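Local coordinates for uncharacterized protein (Sus scrofa, PDB 5BNF) that belongs to the ADP-ribosyl cyclase family as porcine CD38, a disulfide-bonded protein that combines a helical region with a parallel beta-sheet, at residues 43-48 and 109-114; 153-158 and 187-192; 191-196 and 224-229. All coordinates share one frame; numbering follows the deposited sequence.

In the fold
Following the chain from the N terminus, contact 1 comes first: it closes a loop of 60 residues by bringing the turn 45-48, at helix 34-45, against the loop after helix 101-106, in the helical region. Contact 2 opens only after that loop has closed, pairing strands 153-160 and 186-194 around helix 172-180. Contact 3 begins where contact 2 ends, sharing Ala191 and Trp192, and pairs strand 186-194 with strand 223-229 around helix 208-219. None of the three encloses another. Contacts 2 and 3 touch, with centres 11 Å apart in one sheet, whereas contact 1 lies across the chain's centre, its centre about 35 Å from that of contact 2.

Contact 1 (43-48 and 109-114); sequences DAFISK and LSWCGK
Phe45 and Trp111 each carry CG between the backbone N and the carbonyl carbon (chi1 72° and 67°), and from there the two side chains cross at about a right angle. Phe45 also opens a type II beta turn that runs to Lys48 and rests on the loop 109-114. Trp111 CD1 lies over one face of the Phe45 ring, toward its rim and 3.5 Å from Phe45 CD2, with the ring planes inclined at 43°. Large aromatics suit this buried place: Phe10, Phe41 and Phe139 also meet the indole, and Tyr58 OH takes the hydrogen bond of Trp111 NE1.

Beyond the rings the two backbones come close at Gly113, which reaches the edge of the Phe45 ring. Glycine fits because a CB would point into the turn and fall 2.4 Å from Phe45 O. No direct hydrogen bond joins the segments; two waters bridge their polar backbone atoms. One water accepts from Gly113 N at 2.6 Å and donates to both Phe45 O and Lys48 O, while a second accepts from Ser47 N and from Lys114 N. Within the turn segment, the extended Lys48 chain returns its ammonium to the helix, NZ lying 2.8 Å from Ala44 O and well above that carbonyl's plane. At the far end Ser47 CA makes a CA-H...O contact with Lys114 O at 3.0 Å.

Contact 2 (153-158 and 187-192); sequences GMVQVF and HTLKAW
Gly153 faces His187 and Phe158 faces Trp192 at the two ends of a parallel strand pair whose axes lie 4.7 Å apart and are inclined at 21°. Five backbone hydrogen bonds span it, from His187 N to Gly153 O at one end to Trp192 N to Val157 O at the other. Gly153 has a positive phi (78°), a conformation that a residue without a side chain adopts readily, and its carbonyl oxygen also sits 3.6 Å above the centre of the His187 ring plane. That ring is steadied by a hydrogen bond 2.8 Å long between His187 ND1 and Thr188 OG1.

On the buried face Val155 CG2 packs 3.6 Å from Leu189 CG, and Val157 CG1 reaches both Leu189 CD2 and Ala191 CB; compact branched residues fill this layer, and the small Ala191 lets Val157 CG1 come against its CB. The pairing closes a beta-alpha-beta unit, in which helix 172-180 connects the two neighbouring strands. On the other face the Met154 chain bends at chi2 (-94°) and again at chi3, bringing its thioether end over the methylenes of Lys190, and Met154 CE lies tightly against Lys190 CD at 3.4 Å. Farther along, Phe158 and Trp192 lie side by side and point the same way. Their rings form an offset stack, the Phe158 ring against the indole's five-membered ring, in which Trp192 CD1 stands 3.8 Å above the Phe158 plane.

Contact 3 (191-196 and 224-229); sequences AWVIHD and FTCQEN
Trp192 and Gln227 lie alongside each other and point the same way, the benzo part of the indole meeting the glutamine chain. Gln227 CB lies 3.6 Å from Trp192 CE3; the chain is extended beyond CG, which carries CD along the ring, and Gln227 OE1 ends 3.2 Å from Trp192 CH2, with amide and ring planes 43° apart. A long, flexible glutamine can thus follow a flat ring at an exposed position. On the opposite face Val193 CG2 touches Cys226 SG at 3.8 Å, and Ala191 CB meets Phe224 CE1 at the same distance, small aliphatic groups beside sulfur and ring. Where the strand 186-194 gives way to loop, the His195 ring edge faces the Glu228 carboxylate; the modelled 2.3 Å between His195 NE2 and Glu228 OE1 is too short to be taken literally.

Five backbone hydrogen bonds set the register that brings these side chains together, the last from His195 N to Asn229 O at 2.7 Å, which continues the ladder past the end of the strand. A water also donates to Ala191 O and hydrogen-bonds Thr225 OG1. Farther out, Cys205 is held twice: its sulfur is in a disulfide with Cys226, and its backbone N is hydrogen-bonded to Glu228 OE2. Helix 208-219 packs on Val193 and Phe224. With it, strands 186-194 and 223-229 form a beta-alpha-beta unit, strand 223-229 being one of two edge strands of the chain's four-stranded parallel sheet.

Contact 1 (43-48 and 109-114)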
ATOM      1  N   ASP A  43       4.723  13.533 -14.148  1.00 50.59           N
ATOM      2  CA  ASP A  43       3.878  14.701 -14.368  1.00 50.49           C
ATOM      3  C   ASP A  43       3.063  15.069 -13.147  1.00 49.19           C
ATOM      4  O   ASP A  43       2.693  16.227 -12.958  1.00 54.41           O
ATOM      5  CB  ASP A  43       2.931  14.452 -15.538  1.00 55.03           C
ATOM      6  CG  ASP A  43       3.635  14.516 -16.869  1.00 69.97           C
ATOM      7  OD1 ASP A  43       4.884  14.567 -16.868  1.00 66.43           O
ATOM      8  OD2 ASP A  43       2.946  14.513 -17.912  1.00 77.87           O
ATOM      9  N   ALA A  44       2.792  14.073 -12.319  1.00 45.49           N
ATOM     10  CA  ALA A  44       1.998  14.262 -11.118  1.00 38.10           C
ATOM     11  C   ALA A  44       2.640  15.111 -10.025  1.00 37.48           C
ATOM     12  O   ALA A  44       1.929  15.733  -9.235  1.00 36.55           O
ATOM     13  CB  ALA A  44       1.620  12.896 -10.546  1.00 40.75           C
ATOM     14  N   PHE A  45       3.969  15.158  -9.978  1.00 30.87           N
ATOM     15  CA  PHE A  45       4.645  15.897  -8.917  1.00 34.19           C
ATOM     16  C   PHE A  45       5.747  16.871  -9.329  1.00 33.72           C
ATOM     17  O   PHE A  45       6.011  17.848  -8.626  1.00 31.16           O
ATOM     18  CB  PHE A  45       5.219  14.899  -7.913  1.00 21.65           C
ATOM     19  CG  PHE A  45       6.419  14.144  -8.425  1.00 29.23           C
ATOM     20  CD1 PHE A  45       7.693  14.701  -8.347  1.00 23.68           C
ATOM     21  CD2 PHE A  45       6.280  12.867  -8.970  1.00 34.01           C
ATOM     22  CE1 PHE A  45       8.811  14.003  -8.806  1.00 25.76           C
ATOM     23  CE2 PHE A  45       7.399  12.156  -9.436  1.00 17.43           C
ATOM     24  CZ  PHE A  45       8.664  12.726  -9.350  1.00 25.17           C
ATOM     25  N   ILE A  46       6.399  16.590 -10.449  1.00 37.62           N
ATOM     26  CA  ILE A  46       7.479  17.432 -10.941  1.00 32.80           C
ATOM     27  C   ILE A  46       7.086  18.910 -10.980  1.00 35.19           C
ATOM     28  O   ILE A  46       5.973  19.267 -11.372  1.00 37.81           O
ATOM     29  CB  ILE A  46       7.934  16.960 -12.345  1.00 40.87           C
ATOM     30  CG1 ILE A  46       9.448  16.729 -12.355  1.00 52.06           C
ATOM     31  CG2 ILE A  46       7.581  17.990 -13.400  1.00 53.62           C
ATOM     32  CD1 ILE A  46       9.905  15.589 -11.477  1.00 52.72           C
ATOM     33  N   SER A  47       8.015  19.756 -10.549  1.00 30.60           N
ATOM     34  CA  SER A  47       7.834  21.204 -10.514  1.00 30.69           C
ATOM     35  C   SER A  47       6.621  21.681  -9.719  1.00 34.16           C
ATOM     36  O   SER A  47       6.048  22.729 -10.017  1.00 26.29           O
ATOM     37  CB  SER A  47       7.761  21.767 -11.933  1.00 43.73           C
ATOM     38  OG  SER A  47       6.475  21.569 -12.485  1.00 51.73           O
ATOM     39  N   LYS A  48       6.233  20.912  -8.706  1.00 35.77           N
ATOM     40  CA  LYS A  48       5.111  21.285  -7.852  1.00 31.26           C
ATOM     41  C   LYS A  48       5.564  21.420  -6.398  1.00 35.35           C
ATOM     42  O   LYS A  48       6.561  20.821  -5.985  1.00 26.83           O
ATOM     43  CB  LYS A  48       4.005  20.241  -7.934  1.00 32.43           C
ATOM     44  CG  LYS A  48       3.351  20.117  -9.297  1.00 35.58           C
ATOM     45  CD  LYS A  48       2.273  19.038  -9.274  1.00 47.15           C
ATOM     46  CE  LYS A  48       1.561  18.916 -10.619  1.00 57.35           C
ATOM     47  NZ  LYS A  48       0.651  17.736 -10.681  1.00 57.74           N
ATOM     48  N   LEU A 109      10.936   3.640  -3.061  1.00 34.11           N
ATOM     49  CA  LEU A 109      11.449   4.872  -3.645  1.00 33.57           C
ATOM     50  C   LEU A 109      11.009   6.147  -2.922  1.00 31.79           C
ATOM     51  O   LEU A 109      10.067   6.133  -2.128  1.00 26.45           O
ATOM     52  CB  LEU A 109      11.031   4.938  -5.113  1.00 33.46           C
ATOM     53  CG  LEU A 109      11.812   4.118  -6.149  1.00 38.25           C
ATOM     54  CD1 LEU A 109      12.143   2.732  -5.648  1.00 24.24           C
ATOM     55  CD2 LEU A 109      10.978   4.054  -7.417  1.00 36.65           C
ATOM     56  N   SER A 110      11.713   7.241  -3.199  1.00 30.28           N
ATOM     57  CA  SER A 110      11.408   8.549  -2.623  1.00 31.94           C
ATOM     58  C   SER A 110      11.335   9.580  -3.740  1.00 33.05           C
ATOM     59  O   SER A 110      12.195   9.610  -4.618  1.00 34.79           O
ATOM     60  CB  SER A 110      12.487   8.970  -1.626  1.00 41.00           C
ATOM     61  OG  SER A 110      12.282   8.354  -0.367  1.00 48.79           O
ATOM     62  N   TRP A 111      10.318  10.434  -3.711  1.00 30.82           N
ATOM     63  CA  TRP A 111      10.187  11.440  -4.752  1.00 21.22           C
ATOM     64  C   TRP A 111       9.433  12.703  -4.327  1.00 28.79           C
ATOM     65  O   TRP A 111       8.578  12.677  -3.443  1.00 21.09           O
ATOM     66  CB  TRP A 111       9.508  10.819  -5.979  1.00 19.68           C
ATOM     67  CG  TRP A 111       8.065  10.421  -5.775  1.00 28.57           C
ATOM     68  CD1 TRP A 111       6.964  11.200  -5.989  1.00 13.20           C
ATOM     69  CD2 TRP A 111       7.571   9.155  -5.310  1.00 16.41           C
ATOM     70  NE1 TRP A 111       5.822  10.503  -5.688  1.00 21.51           N
ATOM     71  CE2 TRP A 111       6.164   9.247  -5.268  1.00 16.55           C
ATOM     72  CE3 TRP A 111       8.179   7.958  -4.924  1.00 18.39           C
ATOM     73  CZ2 TRP A 111       5.353   8.184  -4.858  1.00 28.92           C
ATOM     74  CZ3 TRP A 111       7.373   6.898  -4.517  1.00 23.82           C
ATOM     75  CH2 TRP A 111       5.976   7.018  -4.487  1.00 26.39           C
ATOM     76  N   CYS A 112       9.792  13.812  -4.962  1.00 26.37           N
ATOM     77  CA  CYS A 112       9.160  15.099  -4.726  1.00 31.04           C
ATOM     78  C   CYS A 112       9.763  16.112  -5.675  1.00 36.59           C
ATOM     79  O   CYS A 112      10.948  16.043  -6.019  1.00 32.03           O
ATOM     80  CB  CYS A 112       9.332  15.564  -3.280  1.00 24.18           C
ATOM     81  SG  CYS A 112      11.007  16.013  -2.746  1.00 42.95           S
ATOM     82  N   GLY A 113       8.928  17.039  -6.122  1.00 33.02           N
ATOM     83  CA  GLY A 113       9.387  18.050  -7.043  1.00 34.12           C
ATOM     84  C   GLY A 113       9.744  19.335  -6.339  1.00 35.47           C
ATOM     85  O   GLY A 113      10.003  19.348  -5.137  1.00 30.95           O
ATOM     86  N   LYS A 114       9.742  20.418  -7.104  1.00 27.76           N
ATOM     87  CA  LYS A 114      10.078  21.726  -6.585  1.00 31.46           C
ATOM     88  C   LYS A 114       9.579  22.794  -7.557  1.00 33.85           C
ATOM     89  O   LYS A 114       9.782  22.679  -8.767  1.00 34.14           O
ATOM     90  CB  LYS A 114      11.593  21.808  -6.430  1.00 37.15           C
ATOM     91  CG  LYS A 114      12.142  23.140  -5.985  1.00 46.27           C
ATOM     92  CD  LYS A 114      13.649  23.030  -5.827  1.00 62.53           C
ATOM     93  CE  LYS A 114      14.289  24.356  -5.460  1.00 64.60           C
ATOM     94  NZ  LYS A 114      15.756  24.197  -5.284  1.00 68.23           N
TER
HETATM   95  O   HOH W   1       6.648  18.224  -5.688  1.00 25.70           O
HETATM   96  O   HOH W   2      10.485  19.841  -9.751  1.00 33.55           O

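Contact 2 (153-158 and 187-192)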
ATOM      1  N   GLY A 153     -14.095 -11.382  -2.462  1.00 42.71           N
ATOM      2  CA  GLY A 153     -14.011 -12.705  -1.869  1.00 30.86           C
ATOM      3  C   GLY A 153     -13.489 -12.666  -0.449  1.00 28.99           C
ATOM      4  O   GLY A 153     -14.007 -11.946   0.404  1.00 35.64           O
ATOM      5  N   MET A 154     -12.451 -13.443  -0.195  1.00 29.65           N
ATOM      6  CA  MET A 154     -11.851 -13.501   1.120  1.00 35.11           C
ATOM      7  C   MET A 154     -10.517 -12.758   1.124  1.00 43.84           C
ATOM      8  O   MET A 154      -9.667 -12.985   0.268  1.00 41.44           O
ATOM      9  CB  MET A 154     -11.652 -14.961   1.527  1.00 20.51           C
ATOM     10  CG  MET A 154     -11.013 -15.146   2.876  1.00 39.40           C
ATOM     11  SD  MET A 154      -9.240 -15.343   2.729  1.00 62.50           S
ATOM     12  CE  MET A 154      -9.142 -17.114   2.507  1.00 53.69           C
ATOM     13  N   VAL A 155     -10.354 -11.855   2.087  1.00 40.08           N
ATOM     14  CA  VAL A 155      -9.125 -11.087   2.220  1.00 36.35           C
ATOM     15  C   VAL A 155      -8.380 -11.525   3.472  1.00 31.99           C
ATOM     16  O   VAL A 155      -8.979 -12.023   4.429  1.00 24.94           O
ATOM     17  CB  VAL A 155      -9.401  -9.563   2.322  1.00 32.47           C
ATOM     18  CG1 VAL A 155     -10.082  -9.086   1.073  1.00 28.37           C
ATOM     19  CG2 VAL A 155     -10.265  -9.262   3.538  1.00 38.00           C
ATOM     20  N   GLN A 156      -7.070 -11.321   3.462  1.00 25.27           N
ATOM     21  CA  GLN A 156      -6.232 -11.697   4.583  1.00 26.59           C
ATOM     22  C   GLN A 156      -5.355 -10.546   5.051  1.00 25.07           C
ATOM     23  O   GLN A 156      -5.052  -9.625   4.290  1.00 27.40           O
ATOM     24  CB  GLN A 156      -5.320 -12.862   4.189  1.00 19.72           C
ATOM     25  CG  GLN A 156      -6.030 -14.130   3.799  1.00 34.47           C
ATOM     26  CD  GLN A 156      -5.057 -15.198   3.338  1.00 33.74           C
ATOM     27  OE1 GLN A 156      -4.669 -15.243   2.179  1.00 30.65           O
ATOM     28  NE2 GLN A 156      -4.640 -16.049   4.263  1.00 35.51           N
ATOM     29  N   VAL A 157      -4.942 -10.609   6.311  1.00 30.13           N
ATOM     30  CA  VAL A 157      -4.060  -9.599   6.865  1.00 31.62           C
ATOM     31  C   VAL A 157      -3.152 -10.288   7.862  1.00 30.29           C
ATOM     32  O   VAL A 157      -3.619 -11.079   8.680  1.00 38.36           O
ATOM     33  CB  VAL A 157      -4.844  -8.466   7.564  1.00 42.08           C
ATOM     34  CG1 VAL A 157      -5.662  -9.018   8.713  1.00 54.89           C
ATOM     35  CG2 VAL A 157      -3.877  -7.393   8.051  1.00 34.52           C
ATOM     36  N   PHE A 158      -1.850 -10.024   7.768  1.00 29.61           N
ATOM     37  CA  PHE A 158      -0.890 -10.624   8.693  1.00 34.58           C
ATOM     38  C   PHE A 158      -0.470  -9.597   9.737  1.00 28.25           C
ATOM     39  O   PHE A 158      -0.098  -8.472   9.409  1.00 38.96           O
ATOM     40  CB  PHE A 158       0.342 -11.159   7.946  1.00 31.37           C
ATOM     41  CG  PHE A 158       0.046 -12.337   7.058  1.00 32.25           C
ATOM     42  CD1 PHE A 158      -0.697 -12.184   5.899  1.00 38.28           C
ATOM     43  CD2 PHE A 158       0.493 -13.609   7.399  1.00 43.04           C
ATOM     44  CE1 PHE A 158      -0.992 -13.285   5.092  1.00 42.56           C
ATOM     45  CE2 PHE A 158       0.202 -14.709   6.599  1.00 38.75           C
ATOM     46  CZ  PHE A 158      -0.540 -14.545   5.445  1.00 40.71           C
ATOM     47  N   HIS A 187     -16.636 -10.842   1.706  1.00 30.24           N
ATOM     48  CA  HIS A 187     -17.498 -11.471   2.697  1.00 33.72           C
ATOM     49  C   HIS A 187     -16.752 -11.889   3.955  1.00 32.05           C
ATOM     50  O   HIS A 187     -17.327 -11.925   5.043  1.00 43.10           O
ATOM     51  CB  HIS A 187     -18.188 -12.695   2.086  1.00 34.72           C
ATOM     52  CG  HIS A 187     -17.233 -13.707   1.535  1.00 33.41           C
ATOM     53  ND1 HIS A 187     -16.296 -14.348   2.317  1.00 41.20           N
ATOM     54  CD2 HIS A 187     -17.038 -14.158   0.273  1.00 44.13           C
ATOM     55  CE1 HIS A 187     -15.564 -15.148   1.562  1.00 46.94           C
ATOM     56  NE2 HIS A 187     -15.995 -15.051   0.316  1.00 40.66           N
ATOM     57  N   THR A 188     -15.474 -12.202   3.816  1.00 33.31           N
ATOM     58  CA  THR A 188     -14.698 -12.641   4.966  1.00 30.78           C
ATOM     59  C   THR A 188     -13.323 -12.021   5.002  1.00 29.72           C
ATOM     60  O   THR A 188     -12.701 -11.803   3.967  1.00 40.65           O
ATOM     61  CB  THR A 188     -14.500 -14.187   4.961  1.00 33.43           C
ATOM     62  OG1 THR A 188     -15.774 -14.836   5.050  1.00 51.39           O
ATOM     63  CG2 THR A 188     -13.630 -14.628   6.130  1.00 16.85           C
ATOM     64  N   LEU A 189     -12.856 -11.735   6.208  1.00 34.09           N
ATOM     65  CA  LEU A 189     -11.516 -11.214   6.402  1.00 33.41           C
ATOM     66  C   LEU A 189     -10.881 -12.132   7.426  1.00 36.00           C
ATOM     67  O   LEU A 189     -11.426 -12.339   8.504  1.00 36.11           O
ATOM     68  CB  LEU A 189     -11.531  -9.784   6.934  1.00 28.27           C
ATOM     69  CG  LEU A 189     -10.126  -9.210   7.160  1.00 29.44           C
ATOM     70  CD1 LEU A 189     -10.177  -7.702   7.073  1.00 44.58           C
ATOM     71  CD2 LEU A 189      -9.573  -9.652   8.506  1.00 35.33           C
ATOM     72  N   LYS A 190      -9.742 -12.705   7.078  1.00 34.20           N
ATOM     73  CA  LYS A 190      -9.058 -13.602   7.990  1.00 34.02           C
ATOM     74  C   LYS A 190      -7.781 -12.948   8.467  1.00 29.32           C
ATOM     75  O   LYS A 190      -7.018 -12.403   7.673  1.00 32.51           O
ATOM     76  CB  LYS A 190      -8.748 -14.928   7.289  1.00 33.68           C
ATOM     77  CG  LYS A 190      -9.991 -15.748   6.981  1.00 38.90           C
ATOM     78  CD  LYS A 190      -9.776 -16.716   5.829  1.00 47.72           C
ATOM     79  CE  LYS A 190      -8.489 -17.515   5.981  1.00 60.67           C
ATOM     80  NZ  LYS A 190      -8.418 -18.253   7.268  1.00 63.34           N
ATOM     81  N   ALA A 191      -7.550 -12.988   9.771  1.00 24.65           N
ATOM     82  CA  ALA A 191      -6.345 -12.391  10.316  1.00 29.82           C
ATOM     83  C   ALA A 191      -5.433 -13.473  10.857  1.00 33.86           C
ATOM     84  O   ALA A 191      -5.902 -14.434  11.458  1.00 35.44           O
ATOM     85  CB  ALA A 191      -6.701 -11.401  11.424  1.00 27.30           C
ATOM     86  N   TRP A 192      -4.134 -13.325  10.619  1.00 42.87           N
ATOM     87  CA  TRP A 192      -3.145 -14.279  11.110  1.00 36.05           C
ATOM     88  C   TRP A 192      -2.191 -13.525  12.026  1.00 36.00           C
ATOM     89  O   TRP A 192      -1.556 -12.554  11.607  1.00 37.81           O
ATOM     90  CB  TRP A 192      -2.327 -14.900   9.960  1.00 42.32           C
ATOM     91  CG  TRP A 192      -3.125 -15.616   8.899  1.00 33.40           C
ATOM     92  CD1 TRP A 192      -3.546 -15.105   7.704  1.00 35.61           C
ATOM     93  CD2 TRP A 192      -3.615 -16.961   8.953  1.00 20.84           C
ATOM     94  NE1 TRP A 192      -4.269 -16.048   7.009  1.00 25.19           N
ATOM     95  CE2 TRP A 192      -4.327 -17.196   7.755  1.00 33.65           C
ATOM     96  CE3 TRP A 192      -3.525 -17.990   9.897  1.00 41.67           C
ATOM     97  CZ2 TRP A 192      -4.944 -18.419   7.476  1.00 45.23           C
ATOM     98  CZ3 TRP A 192      -4.138 -19.208   9.620  1.00 31.92           C
ATOM     99  CH2 TRP A 192      -4.838 -19.409   8.419  1.00 44.61           C
TER

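Contact 3 (191-196 and 224-229)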
ATOM      1  N   ALA A 191      -7.550 -12.988   9.771  1.00 24.65           N
ATOM      2  CA  ALA A 191      -6.345 -12.391  10.316  1.00 29.82           C
ATOM      3  C   ALA A 191      -5.433 -13.473  10.857  1.00 33.86           C
ATOM      4  O   ALA A 191      -5.902 -14.434  11.458  1.00 35.44           O
ATOM      5  CB  ALA A 191      -6.701 -11.401  11.424  1.00 27.30           C
ATOM      6  N   TRP A 192      -4.134 -13.325  10.619  1.00 42.87           N
ATOM      7  CA  TRP A 192      -3.145 -14.279  11.110  1.00 36.05           C
ATOM      8  C   TRP A 192      -2.191 -13.525  12.026  1.00 36.00           C
ATOM      9  O   TRP A 192      -1.556 -12.554  11.607  1.00 37.81           O
ATOM     10  CB  TRP A 192      -2.327 -14.900   9.960  1.00 42.32           C
ATOM     11  CG  TRP A 192      -3.125 -15.616   8.899  1.00 33.40           C
ATOM     12  CD1 TRP A 192      -3.546 -15.105   7.704  1.00 35.61           C
ATOM     13  CD2 TRP A 192      -3.615 -16.961   8.953  1.00 20.84           C
ATOM     14  NE1 TRP A 192      -4.269 -16.048   7.009  1.00 25.19           N
ATOM     15  CE2 TRP A 192      -4.327 -17.196   7.755  1.00 33.65           C
ATOM     16  CE3 TRP A 192      -3.525 -17.990   9.897  1.00 41.67           C
ATOM     17  CZ2 TRP A 192      -4.944 -18.419   7.476  1.00 45.23           C
ATOM     18  CZ3 TRP A 192      -4.138 -19.208   9.620  1.00 31.92           C
ATOM     19  CH2 TRP A 192      -4.838 -19.409   8.419  1.00 44.61           C
ATOM     20  N   VAL A 193      -2.107 -13.952  13.281  1.00 29.77           N
ATOM     21  CA  VAL A 193      -1.194 -13.323  14.224  1.00 34.31           C
ATOM     22  C   VAL A 193       0.013 -14.253  14.314  1.00 45.45           C
ATOM     23  O   VAL A 193      -0.103 -15.411  14.729  1.00 37.32           O
ATOM     24  CB  VAL A 193      -1.840 -13.146  15.616  1.00 31.77           C
ATOM     25  CG1 VAL A 193      -0.845 -12.537  16.581  1.00 27.13           C
ATOM     26  CG2 VAL A 193      -3.054 -12.247  15.512  1.00 33.11           C
ATOM     27  N   ILE A 194       1.167 -13.738  13.905  1.00 43.62           N
ATOM     28  CA  ILE A 194       2.394 -14.519  13.897  1.00 41.12           C
ATOM     29  C   ILE A 194       3.129 -14.450  15.219  1.00 47.57           C
ATOM     30  O   ILE A 194       3.341 -13.372  15.771  1.00 52.83           O
ATOM     31  CB  ILE A 194       3.349 -14.034  12.798  1.00 37.61           C
ATOM     32  CG1 ILE A 194       2.560 -13.683  11.537  1.00 33.75           C
ATOM     33  CG2 ILE A 194       4.369 -15.110  12.496  1.00 35.05           C
ATOM     34  CD1 ILE A 194       1.680 -14.799  11.034  1.00 39.60           C
ATOM     35  N   HIS A 195       3.518 -15.616  15.721  1.00 53.24           N
ATOM     36  CA  HIS A 195       4.245 -15.712  16.980  1.00 62.22           C
ATOM     37  C   HIS A 195       5.577 -16.418  16.774  1.00 71.83           C
ATOM     38  O   HIS A 195       5.681 -17.358  15.986  1.00 73.46           O
ATOM     39  CB  HIS A 195       3.441 -16.498  18.020  1.00 48.91           C
ATOM     40  CG  HIS A 195       2.186 -15.819  18.462  1.00 58.47           C
ATOM     41  ND1 HIS A 195       2.130 -14.473  18.756  1.00 62.34           N
ATOM     42  CD2 HIS A 195       0.946 -16.307  18.701  1.00 58.54           C
ATOM     43  CE1 HIS A 195       0.912 -14.162  19.155  1.00 59.22           C
ATOM     44  NE2 HIS A 195       0.174 -15.256  19.133  1.00 63.91           N
ATOM     45  N   ASP A 196       6.591 -15.955  17.490  1.00 83.03           N
ATOM     46  CA  ASP A 196       7.918 -16.550  17.431  1.00 92.14           C
ATOM     47  C   ASP A 196       7.990 -17.637  18.493  1.00 99.26           C
ATOM     48  O   ASP A 196       7.697 -17.383  19.661  1.00101.19           O
ATOM     49  CB  ASP A 196       8.977 -15.489  17.717  1.00 86.09           C
ATOM     50  CG  ASP A 196       9.451 -14.790  16.467  1.00 93.57           C
ATOM     51  OD1 ASP A 196       8.622 -14.543  15.567  1.00 88.94           O
ATOM     52  OD2 ASP A 196      10.655 -14.481  16.389  1.00 92.85           O
ATOM     53  N   PHE A 224     -15.422 -12.496  10.089  1.00 34.42           N
ATOM     54  CA  PHE A 224     -14.058 -12.338  10.573  1.00 35.24           C
ATOM     55  C   PHE A 224     -13.589 -13.579  11.324  1.00 28.71           C
ATOM     56  O   PHE A 224     -14.364 -14.225  12.022  1.00 35.22           O
ATOM     57  CB  PHE A 224     -13.983 -11.136  11.518  1.00 34.27           C
ATOM     58  CG  PHE A 224     -12.638 -10.949  12.166  1.00 41.70           C
ATOM     59  CD1 PHE A 224     -11.559 -10.451  11.440  1.00 21.34           C
ATOM     60  CD2 PHE A 224     -12.446 -11.271  13.503  1.00 33.48           C
ATOM     61  CE1 PHE A 224     -10.315 -10.276  12.041  1.00 21.71           C
ATOM     62  CE2 PHE A 224     -11.205 -11.096  14.106  1.00 34.71           C
ATOM     63  CZ  PHE A 224     -10.141 -10.598  13.372  1.00 28.99           C
ATOM     64  N   THR A 225     -12.312 -13.904  11.171  1.00 33.88           N
ATOM     65  CA  THR A 225     -11.709 -15.038  11.856  1.00 34.32           C
ATOM     66  C   THR A 225     -10.272 -14.653  12.153  1.00 35.67           C
ATOM     67  O   THR A 225      -9.668 -13.885  11.414  1.00 33.57           O
ATOM     68  CB  THR A 225     -11.720 -16.323  10.994  1.00 30.91           C
ATOM     69  OG1 THR A 225     -10.967 -16.108   9.796  1.00 36.21           O
ATOM     70  CG2 THR A 225     -13.151 -16.716  10.637  1.00 32.51           C
ATOM     71  N   CYS A 226      -9.733 -15.179  13.245  1.00 40.59           N
ATOM     72  CA  CYS A 226      -8.362 -14.904  13.641  1.00 32.20           C
ATOM     73  C   CYS A 226      -7.700 -16.215  14.071  1.00 35.75           C
ATOM     74  O   CYS A 226      -8.286 -17.012  14.802  1.00 32.01           O
ATOM     75  CB  CYS A 226      -8.353 -13.919  14.796  1.00 18.34           C
ATOM     76  SG  CYS A 226      -6.705 -13.392  15.353  1.00 37.55           S
ATOM     77  N   GLN A 227      -6.475 -16.425  13.618  1.00 34.14           N
ATOM     78  CA  GLN A 227      -5.735 -17.631  13.930  1.00 38.73           C
ATOM     79  C   GLN A 227      -4.318 -17.240  14.261  1.00 41.60           C
ATOM     80  O   GLN A 227      -3.825 -16.216  13.791  1.00 34.35           O
ATOM     81  CB  GLN A 227      -5.737 -18.571  12.729  1.00 41.47           C
ATOM     82  CG  GLN A 227      -6.590 -19.811  12.902  1.00 65.35           C
ATOM     83  CD  GLN A 227      -6.571 -20.696  11.668  1.00 70.20           C
ATOM     84  OE1 GLN A 227      -7.046 -20.302  10.602  1.00 61.50           O
ATOM     85  NE2 GLN A 227      -6.013 -21.896  11.803  1.00 53.13           N
ATOM     86  N   GLU A 228      -3.667 -18.064  15.071  1.00 52.44           N
ATOM     87  CA  GLU A 228      -2.301 -17.800  15.490  1.00 58.45           C
ATOM     88  C   GLU A 228      -1.341 -18.823  14.890  1.00 63.27           C
ATOM     89  O   GLU A 228      -1.630 -20.015  14.872  1.00 63.29           O
ATOM     90  CB  GLU A 228      -2.252 -17.803  17.017  1.00 57.96           C
ATOM     91  CG  GLU A 228      -3.303 -16.863  17.605  1.00 70.03           C
ATOM     92  CD  GLU A 228      -3.079 -16.506  19.062  1.00 71.44           C
ATOM     93  OE1 GLU A 228      -1.921 -16.261  19.443  1.00 76.23           O
ATOM     94  OE2 GLU A 228      -4.066 -16.446  19.827  1.00 83.38           O
ATOM     95  N   ASN A 229      -0.206 -18.338  14.388  1.00 70.16           N
ATOM     96  CA  ASN A 229       0.800 -19.188  13.755  1.00 68.00           C
ATOM     97  C   ASN A 229       2.239 -18.807  14.093  1.00 65.45           C
ATOM     98  O   ASN A 229       2.561 -17.628  14.224  1.00 63.03           O
ATOM     99  CB  ASN A 229       0.638 -19.138  12.233  1.00 67.65           C
ATOM    100  CG  ASN A 229       0.287 -20.480  11.645  1.00 73.43           C
ATOM    101  OD1 ASN A 229      -0.837 -20.959  11.792  1.00 86.63           O
ATOM    102  ND2 ASN A 229       1.253 -21.109  10.985  1.00 66.98           N
TER
HETATM  103  O   HOH W   3      -8.055 -16.574  10.579  1.00 39.77           O